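Local coordinates for protein superoxide dismutase (Clostridium difficile, PDB 3TJT) that probably detoxifies superoxide radicals, converting them to hydrogen peroxide and dioxygen at a protein-bound iron(III) centre, as an iron/manganese-family superoxide dismutase, at residues A[85-91]-A[162-167]; A[57-61]-A[79-83]; A[15-19]-A[91-95]; A[138-144]-A[200-204]; A[3-7]-A[42-47]. All blocks are in the same frame, centred on the assembly; numbering follows the deposited sequence.

The centre of contact 1 lies about 3 Å from the centre of the chain: it joins the N-terminal helical region to the sheet of the C-terminal domain, and H85 and D167 both bind the iron there. H30 and H171 complete the protein ligands. Contact 2 lies earlier on the same helix 72-90, its centre about 13 Å from that of contact 1, and meets contact 5 where L57, L60 and A79 pack on F6 and L42. Contact 3 takes up the chain at I91, just past that helix; its M92 side chain is about 9 Å from the iron. Contact 4 touches contact 1 through N200 and Y201 but lies away from the metal.

Contact 1 (A[85-91]-A[162-167]); sequences HKFFFDI and PIIGLD. With FE (Fe (III) ion), chain B.
F88 lays one face of its ring under D167, whose CB stands 4.0 Å from the ring centroid and 11° off its normal, a CH-pi contact. The first segment is the end of helix 72-90, with I91 the first residue to leave helical phi/psi; the second runs along strand 161-167 but turns a corner at I163-I164 (I163 phi/psi -106/-56), strand geometry resuming at 165-167. Helix 85-90 and strand 165-167 approach to 8.4 Å at -108°, nearly perpendicular, and the CA atoms of F88 and G165 are 6.5 Å apart. Both F87 and F88 are t rotamers. F87 CZ reaches P162 CB at 3.7 Å, while F87 CE2 lies 3.6 Å from G165 N, at the ring edge; F88 CD1 comes to 3.4 Å from G165 O. This is the domain junction of the iron/manganese superoxide dismutase fold, where the metal is held between the N-terminal helices and the C-terminal sheet. FE is bound by H85 NE2 at 2.2 Å, D167 OD2 at 1.9 Å and water 1 at 2.2 Å; H30 and H171 supply the other two ligands. H85 ND1 is hydrogen-bonded to G81 O and D167 OD1 to W169 N. Within strand 161-167, I163 and I164 both face L136, a classic beta bulge. I91 CG1 meets I164 CG2 at 3.9 Å, and I91 CD1 lies 3.6 Å from I163 O.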
# COMPACT_ATOMS: atom_id res chain seq x y z
N HIS A 85 2.05 12.87 7.73
CA HIS A 85 1.95 13.82 6.63
C HIS A 85 2.36 15.22 7.04
O HIS A 85 3.04 15.91 6.29
CB HIS A 85 0.56 13.78 5.99
CG HIS A 85 0.35 12.56 5.16
ND1 HIS A 85 -0.03 11.35 5.70
CD2 HIS A 85 0.57 12.34 3.84
CE1 HIS A 85 -0.09 10.44 4.74
NE2 HIS A 85 0.28 11.02 3.60
N LYS A 86 1.96 15.64 8.24
CA LYS A 86 2.42 16.94 8.73
C LYS A 86 3.95 16.95 8.72
O LYS A 86 4.58 17.89 8.22
CB LYS A 86 1.90 17.23 10.14
CG LYS A 86 2.30 18.64 10.62
CD LYS A 86 2.14 18.82 12.13
CE LYS A 86 0.72 18.57 12.58
NZ LYS A 86 0.56 18.81 14.05
N PHE A 87 4.54 15.88 9.24
CA PHE A 87 5.99 15.73 9.29
C PHE A 87 6.61 15.75 7.89
O PHE A 87 7.61 16.44 7.64
CB PHE A 87 6.37 14.41 10.01
CG PHE A 87 7.84 14.18 10.10
CD1 PHE A 87 8.55 14.56 11.24
CD2 PHE A 87 8.53 13.59 9.06
CE1 PHE A 87 9.90 14.34 11.33
CE2 PHE A 87 9.90 13.38 9.14
CZ PHE A 87 10.59 13.76 10.27
N PHE A 88 6.01 15.00 6.98
CA PHE A 88 6.52 14.87 5.62
C PHE A 88 6.53 16.21 4.86
O PHE A 88 7.53 16.56 4.23
CB PHE A 88 5.68 13.83 4.86
CG PHE A 88 6.18 13.53 3.48
CD1 PHE A 88 7.47 13.08 3.26
CD2 PHE A 88 5.32 13.67 2.39
CE1 PHE A 88 7.92 12.78 1.97
CE2 PHE A 88 5.77 13.39 1.09
CZ PHE A 88 7.06 12.93 0.89
N PHE A 89 5.43 16.94 4.91
CA PHE A 89 5.40 18.21 4.20
C PHE A 89 6.38 19.20 4.84
O PHE A 89 7.00 20.00 4.14
CB PHE A 89 3.98 18.77 4.09
CG PHE A 89 3.05 17.85 3.33
CD1 PHE A 89 3.43 17.34 2.09
CD2 PHE A 89 1.81 17.51 3.84
CE1 PHE A 89 2.58 16.49 1.38
CE2 PHE A 89 0.95 16.66 3.13
CZ PHE A 89 1.34 16.15 1.91
N ASP A 90 6.57 19.10 6.16
CA ASP A 90 7.55 19.96 6.84
C ASP A 90 9.00 19.63 6.50
O ASP A 90 9.89 20.49 6.60
CB ASP A 90 7.35 19.90 8.37
CG ASP A 90 6.25 20.81 8.86
OD1 ASP A 90 5.75 21.64 8.07
OD2 ASP A 90 5.87 20.69 10.04
N ILE A 91 9.27 18.39 6.10
CA ILE A 91 10.64 17.95 5.89
C ILE A 91 11.10 18.15 4.44
O ILE A 91 12.19 17.75 4.05
CB ILE A 91 10.85 16.48 6.35
CG1 ILE A 91 12.30 16.24 6.77
CG2 ILE A 91 10.43 15.48 5.26
CD1 ILE A 91 12.78 17.19 7.87
N PRO A 162 11.74 10.60 14.62
CA PRO A 162 11.98 10.77 13.18
C PRO A 162 12.78 12.04 12.90
O PRO A 162 12.46 13.10 13.44
CB PRO A 162 10.56 10.92 12.59
CG PRO A 162 9.62 10.54 13.67
CD PRO A 162 10.33 10.76 14.98
N ILE A 163 13.79 11.91 12.05
CA ILE A 163 14.65 13.03 11.67
C ILE A 163 14.32 13.46 10.24
O ILE A 163 14.02 14.62 9.99
CB ILE A 163 16.13 12.64 11.79
CG1 ILE A 163 16.43 12.16 13.23
CG2 ILE A 163 17.04 13.83 11.42
CD1 ILE A 163 16.02 13.16 14.31
N ILE A 164 14.40 12.52 9.30
CA ILE A 164 13.71 12.70 8.01
C ILE A 164 12.88 11.44 7.72
O ILE A 164 13.08 10.40 8.33
CB ILE A 164 14.68 12.98 6.82
CG1 ILE A 164 15.43 11.72 6.39
CG2 ILE A 164 15.63 14.15 7.15
CD1 ILE A 164 16.27 11.89 5.12
N GLY A 165 11.93 11.55 6.80
CA GLY A 165 11.11 10.40 6.45
C GLY A 165 10.54 10.58 5.06
O GLY A 165 10.26 11.71 4.66
N LEU A 166 10.36 9.47 4.34
CA LEU A 166 9.87 9.49 2.96
C LEU A 166 8.66 8.58 2.81
O LEU A 166 8.70 7.39 3.14
CB LEU A 166 10.97 9.03 2.00
CG LEU A 166 10.59 8.87 0.51
CD1 LEU A 166 10.04 10.18 -0.06
CD2 LEU A 166 11.79 8.36 -0.29
N ASP A 167 7.58 9.17 2.32
CA ASP A 167 6.33 8.46 2.03
C ASP A 167 6.50 7.64 0.75
O ASP A 167 6.76 8.20 -0.31
CB ASP A 167 5.22 9.51 1.85
CG ASP A 167 3.83 8.92 1.75
OD1 ASP A 167 3.69 7.67 1.68
OD2 ASP A 167 2.86 9.70 1.75
FE FE B . 0.95 9.87 1.81
O HOH W 1 1.06 7.98 2.98

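Contact 2 (A[57-61]-A[79-83]); sequences LCELL and AGGAY
Within the helical N-terminal region of the superoxide dismutase, the short helix 57-62 packs against helix 72-90, the helix that supplies the iron ligand H85 just beyond this contact. Both segments are regular alpha-helix. Their axes come within 9.7 Å and run roughly antiparallel, 140° between directions, with a signed crossing angle of -140°; the CA atoms of L57 and A79 are 6.1 Å apart. L57, L60 and L61 all adopt the mt rotamer and point toward the other helix. L57 CD1 reaches A82 CB at 4.1 Å and Y83 N at 3.8 Å. L61 CD2 lies 4.0 Å from A79 CB and, against the backbone, 3.7 Å from G80 N, while L61 CD1 meets Y83 CB at 3.6 Å. The small side chains of A79 and A82 thus leave room for leucine ends in this apolar helix-helix interface, which F6 and L42 extend beside L57. Y83, chi1 t, sends its ring along the flank of the short helix: L57 CB lies at the ring edge, 4.0 Å from Y83 CD1. C58 SG makes an oblique sulfur-aromatic contact, 3.3 Å from Y83 CE1 and 4.3 Å from the ring centroid.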
# COMPACT_ATOMS: atom_id res chain seq x y z
N LEU A 57 -0.73 14.61 18.95
CA LEU A 57 -0.64 13.45 18.06
C LEU A 57 0.43 12.49 18.57
O LEU A 57 0.25 11.27 18.54
CB LEU A 57 -0.34 13.87 16.61
CG LEU A 57 -1.43 14.60 15.82
CD1 LEU A 57 -0.91 15.08 14.46
CD2 LEU A 57 -2.66 13.72 15.63
N CYS A 58 1.55 13.04 19.05
CA CYS A 58 2.61 12.21 19.58
C CYS A 58 2.14 11.39 20.77
O CYS A 58 2.46 10.20 20.87
CB CYS A 58 3.84 13.04 19.95
SG CYS A 58 4.97 13.30 18.55
N GLU A 59 1.39 12.01 21.67
CA GLU A 59 0.86 11.29 22.82
C GLU A 59 -0.07 10.16 22.40
O GLU A 59 -0.02 9.06 22.96
CB GLU A 59 0.15 12.25 23.78
CG GLU A 59 1.14 13.10 24.57
CD GLU A 59 0.48 14.20 25.38
OE1 GLU A 59 -0.60 14.69 24.99
OE2 GLU A 59 1.06 14.59 26.41
N LEU A 60 -0.92 10.43 21.42
CA LEU A 60 -1.77 9.37 20.87
C LEU A 60 -0.91 8.21 20.34
O LEU A 60 -1.16 7.04 20.66
CB LEU A 60 -2.69 9.92 19.78
CG LEU A 60 -3.82 10.86 20.24
CD1 LEU A 60 -4.53 11.47 19.04
CD2 LEU A 60 -4.83 10.14 21.13
N LEU A 61 0.11 8.54 19.56
CA LEU A 61 0.95 7.51 18.97
C LEU A 61 1.79 6.75 20.00
O LEU A 61 2.18 5.61 19.76
CB LEU A 61 1.85 8.11 17.88
CG LEU A 61 1.06 8.64 16.68
CD1 LEU A 61 2.01 9.26 15.67
CD2 LEU A 61 0.24 7.52 16.05
N ALA A 79 -4.30 8.93 13.34
CA ALA A 79 -3.30 9.78 13.99
C ALA A 79 -1.96 9.54 13.32
O ALA A 79 -1.16 10.45 13.16
CB ALA A 79 -3.21 9.50 15.51
N GLY A 80 -1.70 8.29 12.94
CA GLY A 80 -0.50 7.98 12.19
C GLY A 80 -0.44 8.79 10.91
O GLY A 80 0.57 9.45 10.61
N GLY A 81 -1.53 8.75 10.14
CA GLY A 81 -1.59 9.45 8.87
C GLY A 81 -1.42 10.95 9.06
O GLY A 81 -0.68 11.60 8.33
N ALA A 82 -2.09 11.49 10.07
CA ALA A 82 -2.03 12.93 10.34
C ALA A 82 -0.63 13.35 10.75
O ALA A 82 -0.09 14.34 10.25
CB ALA A 82 -3.05 13.31 11.40
N TYR A 83 -0.03 12.60 11.68
CA TYR A 83 1.31 12.93 12.14
C TYR A 83 2.32 12.82 11.01
O TYR A 83 3.14 13.72 10.80
CB TYR A 83 1.72 12.02 13.30
CG TYR A 83 3.08 12.40 13.85
CD1 TYR A 83 3.19 13.38 14.82
CD2 TYR A 83 4.24 11.79 13.38
CE1 TYR A 83 4.43 13.75 15.32
CE2 TYR A 83 5.48 12.16 13.87
CZ TYR A 83 5.56 13.13 14.85
OH TYR A 83 6.79 13.50 15.34

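Contact 3 (A[15-19]-A[91-95]); sequences YDALE and IMTPE
This is a loop-to-loop apolar contact in the superoxide dismutase fold, joining the approach to helix 24-46 with the chain that leaves helix 72-90. Neither segment is regular helix or strand. D16 to E19 form a type I beta turn, with E19 N bonded to D16 O at 3.3 Å, and this presents A17 and L18 to the extended residues M92 and T93 and to P94. The closest CA atoms are those of L18 and P94, at 5.6 Å. L18, rotamer mt, fills the gap: CD2 lies 3.7 Å from T93 C and 4.1 Å from P94 CD, while L18 CD1 meets M92 CE at 3.8 Å. M92 (chi1 m, chi2 t, chi3 m) also packs on Y13 and I22, and L18 on M27 of helix 24-46. A17 CB is 4.0 Å from P94 CB, and A17 O 3.4 Å from the same carbon. T93 shapes the far end of its segment as an ST turn, T93 OG1 accepting from E95 N at 3.0 Å.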
# COMPACT_ATOMS: atom_id res chain seq x y z
N TYR A 15 2.04 24.94 -3.90
CA TYR A 15 1.81 23.55 -4.30
C TYR A 15 2.72 23.11 -5.45
O TYR A 15 2.97 21.91 -5.62
CB TYR A 15 0.34 23.30 -4.64
CG TYR A 15 -0.57 23.23 -3.43
CD1 TYR A 15 -0.97 22.01 -2.90
CD2 TYR A 15 -1.01 24.39 -2.80
CE1 TYR A 15 -1.81 21.95 -1.80
CE2 TYR A 15 -1.84 24.34 -1.69
CZ TYR A 15 -2.23 23.11 -1.19
OH TYR A 15 -3.06 23.05 -0.09
N ASP A 16 3.22 24.06 -6.24
CA ASP A 16 4.16 23.74 -7.31
C ASP A 16 5.63 23.99 -6.93
O ASP A 16 6.52 23.94 -7.78
CB ASP A 16 3.79 24.50 -8.60
CG ASP A 16 3.96 26.01 -8.47
OD1 ASP A 16 4.26 26.50 -7.36
OD2 ASP A 16 3.78 26.73 -9.48
N ALA A 17 5.88 24.25 -5.65
CA ALA A 17 7.21 24.66 -5.21
C ALA A 17 8.25 23.54 -5.31
O ALA A 17 9.45 23.81 -5.39
CB ALA A 17 7.16 25.20 -3.77
N LEU A 18 7.79 22.29 -5.34
CA LEU A 18 8.70 21.15 -5.37
C LEU A 18 8.88 20.56 -6.78
O LEU A 18 9.55 19.54 -6.94
CB LEU A 18 8.21 20.07 -4.40
CG LEU A 18 7.97 20.56 -2.97
CD1 LEU A 18 7.58 19.38 -2.05
CD2 LEU A 18 9.20 21.29 -2.42
N GLU A 19 8.31 21.21 -7.78
CA GLU A 19 8.58 20.84 -9.17
C GLU A 19 10.05 21.12 -9.50
O GLU A 19 10.63 22.09 -9.01
CB GLU A 19 7.66 21.64 -10.11
CG GLU A 19 6.17 21.51 -9.79
CD GLU A 19 5.45 20.64 -10.80
OE1 GLU A 19 6.13 19.81 -11.43
OE2 GLU A 19 4.21 20.77 -10.95
N ILE A 91 9.27 18.39 6.10
CA ILE A 91 10.64 17.95 5.89
C ILE A 91 11.10 18.15 4.44
O ILE A 91 12.19 17.75 4.05
CB ILE A 91 10.85 16.48 6.35
CG1 ILE A 91 12.30 16.24 6.77
CG2 ILE A 91 10.43 15.48 5.26
CD1 ILE A 91 12.78 17.19 7.87
N MET A 92 10.24 18.79 3.64
CA MET A 92 10.61 19.15 2.28
C MET A 92 10.61 20.67 2.14
O MET A 92 9.94 21.38 2.89
CB MET A 92 9.64 18.53 1.27
CG MET A 92 9.64 16.98 1.32
SD MET A 92 8.65 16.26 -0.00
CE MET A 92 6.99 16.63 0.55
N THR A 93 11.36 21.17 1.15
CA THR A 93 11.42 22.61 0.92
C THR A 93 11.94 22.91 -0.49
O THR A 93 12.75 22.16 -1.03
CB THR A 93 12.37 23.30 1.94
OG1 THR A 93 12.42 24.71 1.69
CG2 THR A 93 13.77 22.72 1.84
N PRO A 94 11.47 24.02 -1.08
CA PRO A 94 12.04 24.49 -2.35
C PRO A 94 13.39 25.18 -2.17
O PRO A 94 14.10 25.40 -3.15
CB PRO A 94 10.99 25.49 -2.84
CG PRO A 94 10.37 26.02 -1.60
CD PRO A 94 10.32 24.84 -0.65
N GLU A 95 13.74 25.52 -0.93
CA GLU A 95 15.04 26.15 -0.66
C GLU A 95 16.19 25.14 -0.73
O GLU A 95 16.00 23.95 -0.49
CB GLU A 95 15.02 26.83 0.71
CG GLU A 95 13.85 27.79 0.91
CD GLU A 95 13.71 28.82 -0.21
OE1 GLU A 95 14.74 29.32 -0.71
OE2 GLU A 95 12.56 29.14 -0.59

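Contact 4 (A[138-144]-A[200-204]); sequences ATKDGKL and NYKNL
A138, at the end of strand 132-138, directs its CB at the second segment, 3.8 Å from L204 CD1 and 4.1 Å from Y201 CE1. T139 opens a type I beta turn to G142, closed by G142 N to T139 O at 2.9 Å; T139 N also bonds K143 O at 3.0 Å, and T139 OG1 donates to D141 OD1 at 2.5 Å. The CA-to-CB bond of K140 points away from the other segment, its CA 6.4 Å from that of L204. G142 has phi/psi 94/8, angles that call for glycine, and a CB would clash with Y201 OH. Its carbonyl instead accepts a hydrogen bond from Y201, OH to O 2.6 Å; G142 CA lies 3.8 Å from L204 CD1. L144 (mt), starting the next strand, brings CD2 to 3.7 Å from Y201 CE1. Y201 is t and L204 mt, the former on helix 194-202 and the latter at the last modelled residue. The arrangement is a beta-hairpin turn of the C-terminal domain's antiparallel sheet, packed against the C-terminal helix.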
# COMPACT_ATOMS: atom_id res chain seq x y z
N ALA A 138 16.36 8.66 15.41
CA ALA A 138 17.36 8.75 16.48
C ALA A 138 16.80 8.17 17.77
O ALA A 138 15.61 8.36 18.09
CB ALA A 138 17.77 10.19 16.70
N THR A 139 17.64 7.47 18.51
CA THR A 139 17.30 7.11 19.88
C THR A 139 17.37 8.35 20.76
O THR A 139 17.82 9.41 20.32
CB THR A 139 18.26 6.05 20.43
OG1 THR A 139 19.59 6.58 20.42
CG2 THR A 139 18.22 4.80 19.58
N LYS A 140 16.93 8.23 22.00
CA LYS A 140 16.95 9.36 22.92
C LYS A 140 18.35 9.93 23.09
O LYS A 140 18.51 11.12 23.37
CB LYS A 140 16.35 8.96 24.28
CG LYS A 140 14.85 8.77 24.24
CD LYS A 140 14.32 8.26 25.58
CE LYS A 140 12.79 8.23 25.61
NZ LYS A 140 12.21 7.43 24.48
N ASP A 141 19.37 9.10 22.89
CA ASP A 141 20.75 9.53 23.08
C ASP A 141 21.41 10.05 21.79
O ASP A 141 22.59 10.41 21.79
CB ASP A 141 21.59 8.41 23.69
CG ASP A 141 22.06 7.39 22.67
OD1 ASP A 141 21.27 6.49 22.31
OD2 ASP A 141 23.23 7.48 22.23
N GLY A 142 20.64 10.09 20.70
CA GLY A 142 21.10 10.70 19.47
C GLY A 142 21.76 9.77 18.46
O GLY A 142 22.31 10.22 17.46
N LYS A 143 21.71 8.47 18.72
CA LYS A 143 22.26 7.48 17.79
C LYS A 143 21.31 7.35 16.60
O LYS A 143 20.11 7.18 16.79
CB LYS A 143 22.40 6.13 18.50
CG LYS A 143 23.00 5.03 17.64
CD LYS A 143 24.47 5.31 17.35
CE LYS A 143 25.12 4.16 16.60
NZ LYS A 143 26.51 4.51 16.18
N LEU A 144 21.85 7.44 15.38
CA LEU A 144 21.01 7.38 14.17
C LEU A 144 20.94 5.98 13.56
O LEU A 144 21.90 5.23 13.60
CB LEU A 144 21.52 8.36 13.12
CG LEU A 144 21.54 9.84 13.49
CD1 LEU A 144 22.23 10.67 12.38
CD2 LEU A 144 20.14 10.36 13.76
N ASN A 200 14.85 18.87 14.03
CA ASN A 200 14.33 17.62 14.55
C ASN A 200 15.35 16.90 15.44
O ASN A 200 15.00 16.34 16.48
CB ASN A 200 13.90 16.69 13.41
CG ASN A 200 12.67 17.20 12.68
OD1 ASN A 200 11.94 18.05 13.19
ND2 ASN A 200 12.42 16.67 11.48
N TYR A 201 16.61 16.91 15.02
CA TYR A 201 17.66 16.23 15.76
C TYR A 201 17.99 16.99 17.04
O TYR A 201 18.22 16.38 18.09
CB TYR A 201 18.91 16.08 14.90
CG TYR A 201 19.98 15.20 15.49
CD1 TYR A 201 19.75 13.84 15.68
CD2 TYR A 201 21.21 15.72 15.87
CE1 TYR A 201 20.72 13.03 16.22
CE2 TYR A 201 22.19 14.91 16.42
CZ TYR A 201 21.94 13.57 16.59
OH TYR A 201 22.90 12.75 17.13
N LYS A 202 17.99 18.32 16.97
CA LYS A 202 18.29 19.13 18.14
C LYS A 202 17.22 19.04 19.21
O LYS A 202 17.49 19.27 20.39
CB LYS A 202 18.48 20.60 17.76
CG LYS A 202 19.78 20.91 17.06
CD LYS A 202 19.86 22.40 16.77
CE LYS A 202 21.21 22.79 16.22
NZ LYS A 202 21.23 24.25 15.88
N ASN A 203 15.99 18.71 18.81
CA ASN A 203 14.87 18.70 19.74
C ASN A 203 14.85 17.51 20.68
O ASN A 203 14.01 17.44 21.58
CB ASN A 203 13.54 18.83 19.00
CG ASN A 203 13.21 20.26 18.66
OD1 ASN A 203 13.54 21.18 19.41
ND2 ASN A 203 12.56 20.47 17.52
N LEU A 204 15.77 16.58 20.48
CA LEU A 204 15.97 15.50 21.43
C LEU A 204 16.34 16.09 22.79
O LEU A 204 17.19 16.98 22.86
CB LEU A 204 17.08 14.57 20.96
CG LEU A 204 16.75 13.68 19.77
CD1 LEU A 204 18.01 12.98 19.30
CD2 LEU A 204 15.68 12.68 20.17

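Contact 5 (A[3-7]-A[42-47]); sequences NNKFK and LNAALE
F6 (chi1 -67°, chi2 -83°) points from the irregular N-terminal segment toward the end of helix 24-46. L42 (tp) sets CD2 over one face of the ring in a CH-pi contact, 4.1 Å from the centroid and 3.7 Å from F6 CD2. L46 (mt) comes in at the ring edge, its CD1 3.6 Å from F6 CE2. The two leucines lie a helical turn apart, L46 N bonding L42 O at 3.1 Å, so both project toward F6. Residues 5 and 6 are extended, and the CA atoms of K5 and N43 are 6.3 Å apart. N43, chi1 m, brings its amide group against the backbone of F6. K5 stretches out, chi1 m with the remaining angles t, while E47 takes chi1 m and chi2 t. K5 NZ and E47 OE2 stay 4.1 Å apart, beyond a salt bridge, and water 2 joins them: K5 NZ donates to it at 2.8 Å, and it donates to E47 OE2 at 2.6 Å. K7 NZ bonds K5 O at 3.2 Å. Helix 57-62 adds L57 and L60 around F6. The chemistry implies an attachment that is apolar around F6, with a polar amide group beside its backbone and a water-bridged pair of opposite charges at the solvent-exposed side.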
# COMPACT_ATOMS: atom_id res chain seq x y z
N ASN A 3 -12.84 25.18 19.76
CA ASN A 3 -12.63 23.99 18.95
C ASN A 3 -11.19 23.46 19.06
O ASN A 3 -10.27 24.02 18.46
CB ASN A 3 -12.99 24.26 17.49
CG ASN A 3 -12.88 23.02 16.61
OD1 ASN A 3 -13.88 22.51 16.10
ND2 ASN A 3 -11.66 22.53 16.43
N ASN A 4 -11.02 22.40 19.83
CA ASN A 4 -9.71 21.79 20.02
C ASN A 4 -9.52 20.53 19.17
O ASN A 4 -8.74 19.65 19.52
CB ASN A 4 -9.46 21.46 21.49
CG ASN A 4 -10.55 20.57 22.08
OD1 ASN A 4 -11.58 20.33 21.44
ND2 ASN A 4 -10.34 20.09 23.30
N LYS A 5 -10.25 20.44 18.06
CA LYS A 5 -10.07 19.32 17.15
C LYS A 5 -8.73 19.40 16.43
O LYS A 5 -8.14 20.48 16.32
CB LYS A 5 -11.23 19.24 16.15
CG LYS A 5 -12.55 18.91 16.82
CD LYS A 5 -13.62 18.54 15.81
CE LYS A 5 -14.90 18.10 16.52
NZ LYS A 5 -15.94 17.68 15.55
N PHE A 6 -8.24 18.27 15.94
CA PHE A 6 -7.01 18.26 15.18
C PHE A 6 -7.20 18.96 13.85
O PHE A 6 -8.29 18.92 13.28
CB PHE A 6 -6.49 16.82 15.01
CG PHE A 6 -6.06 16.20 16.31
CD1 PHE A 6 -4.78 16.45 16.81
CD2 PHE A 6 -6.93 15.43 17.05
CE1 PHE A 6 -4.37 15.91 18.02
CE2 PHE A 6 -6.54 14.88 18.27
CZ PHE A 6 -5.25 15.12 18.76
N LYS A 7 -6.16 19.63 13.37
CA LYS A 7 -6.29 20.38 12.13
C LYS A 7 -5.20 20.04 11.12
O LYS A 7 -4.11 19.62 11.48
CB LYS A 7 -6.32 21.89 12.42
CG LYS A 7 -7.43 22.25 13.41
CD LYS A 7 -7.83 23.71 13.33
CE LYS A 7 -9.17 23.93 14.04
NZ LYS A 7 -9.18 23.34 15.41
N LEU A 42 -9.74 10.86 12.15
CA LEU A 42 -9.27 10.93 13.54
C LEU A 42 -10.26 11.73 14.40
O LEU A 42 -10.70 11.27 15.45
CB LEU A 42 -7.88 11.56 13.62
CG LEU A 42 -7.33 11.73 15.05
CD1 LEU A 42 -7.22 10.38 15.75
CD2 LEU A 42 -5.98 12.44 15.03
N ASN A 43 -10.60 12.93 13.95
CA ASN A 43 -11.54 13.75 14.70
C ASN A 43 -12.87 13.04 14.92
O ASN A 43 -13.45 13.12 16.00
CB ASN A 43 -11.77 15.11 14.01
CG ASN A 43 -10.59 16.05 14.17
OD1 ASN A 43 -10.31 16.86 13.28
ND2 ASN A 43 -9.90 15.94 15.29
N ALA A 44 -13.35 12.34 13.89
CA ALA A 44 -14.61 11.61 13.99
C ALA A 44 -14.56 10.53 15.08
O ALA A 44 -15.50 10.38 15.86
CB ALA A 44 -14.97 10.98 12.64
N ALA A 45 -13.45 9.79 15.12
CA ALA A 45 -13.27 8.71 16.08
C ALA A 45 -13.19 9.20 17.52
O ALA A 45 -13.54 8.47 18.45
CB ALA A 45 -12.02 7.90 15.73
N LEU A 46 -12.72 10.42 17.71
CA LEU A 46 -12.54 10.95 19.06
C LEU A 46 -13.78 11.66 19.62
O LEU A 46 -13.79 12.07 20.79
CB LEU A 46 -11.32 11.86 19.13
CG LEU A 46 -9.97 11.24 18.72
CD1 LEU A 46 -8.84 12.24 18.91
CD2 LEU A 46 -9.68 9.95 19.50
N GLU A 47 -14.82 11.80 18.81
CA GLU A 47 -16.05 12.44 19.27
C GLU A 47 -16.60 11.73 20.50
O GLU A 47 -17.19 12.36 21.38
CB GLU A 47 -17.09 12.48 18.15
CG GLU A 47 -16.73 13.43 17.02
CD GLU A 47 -17.72 13.38 15.86
OE1 GLU A 47 -18.82 12.81 16.02
OE2 GLU A 47 -17.38 13.91 14.78
O HOH W 2 -15.32 15.39 14.14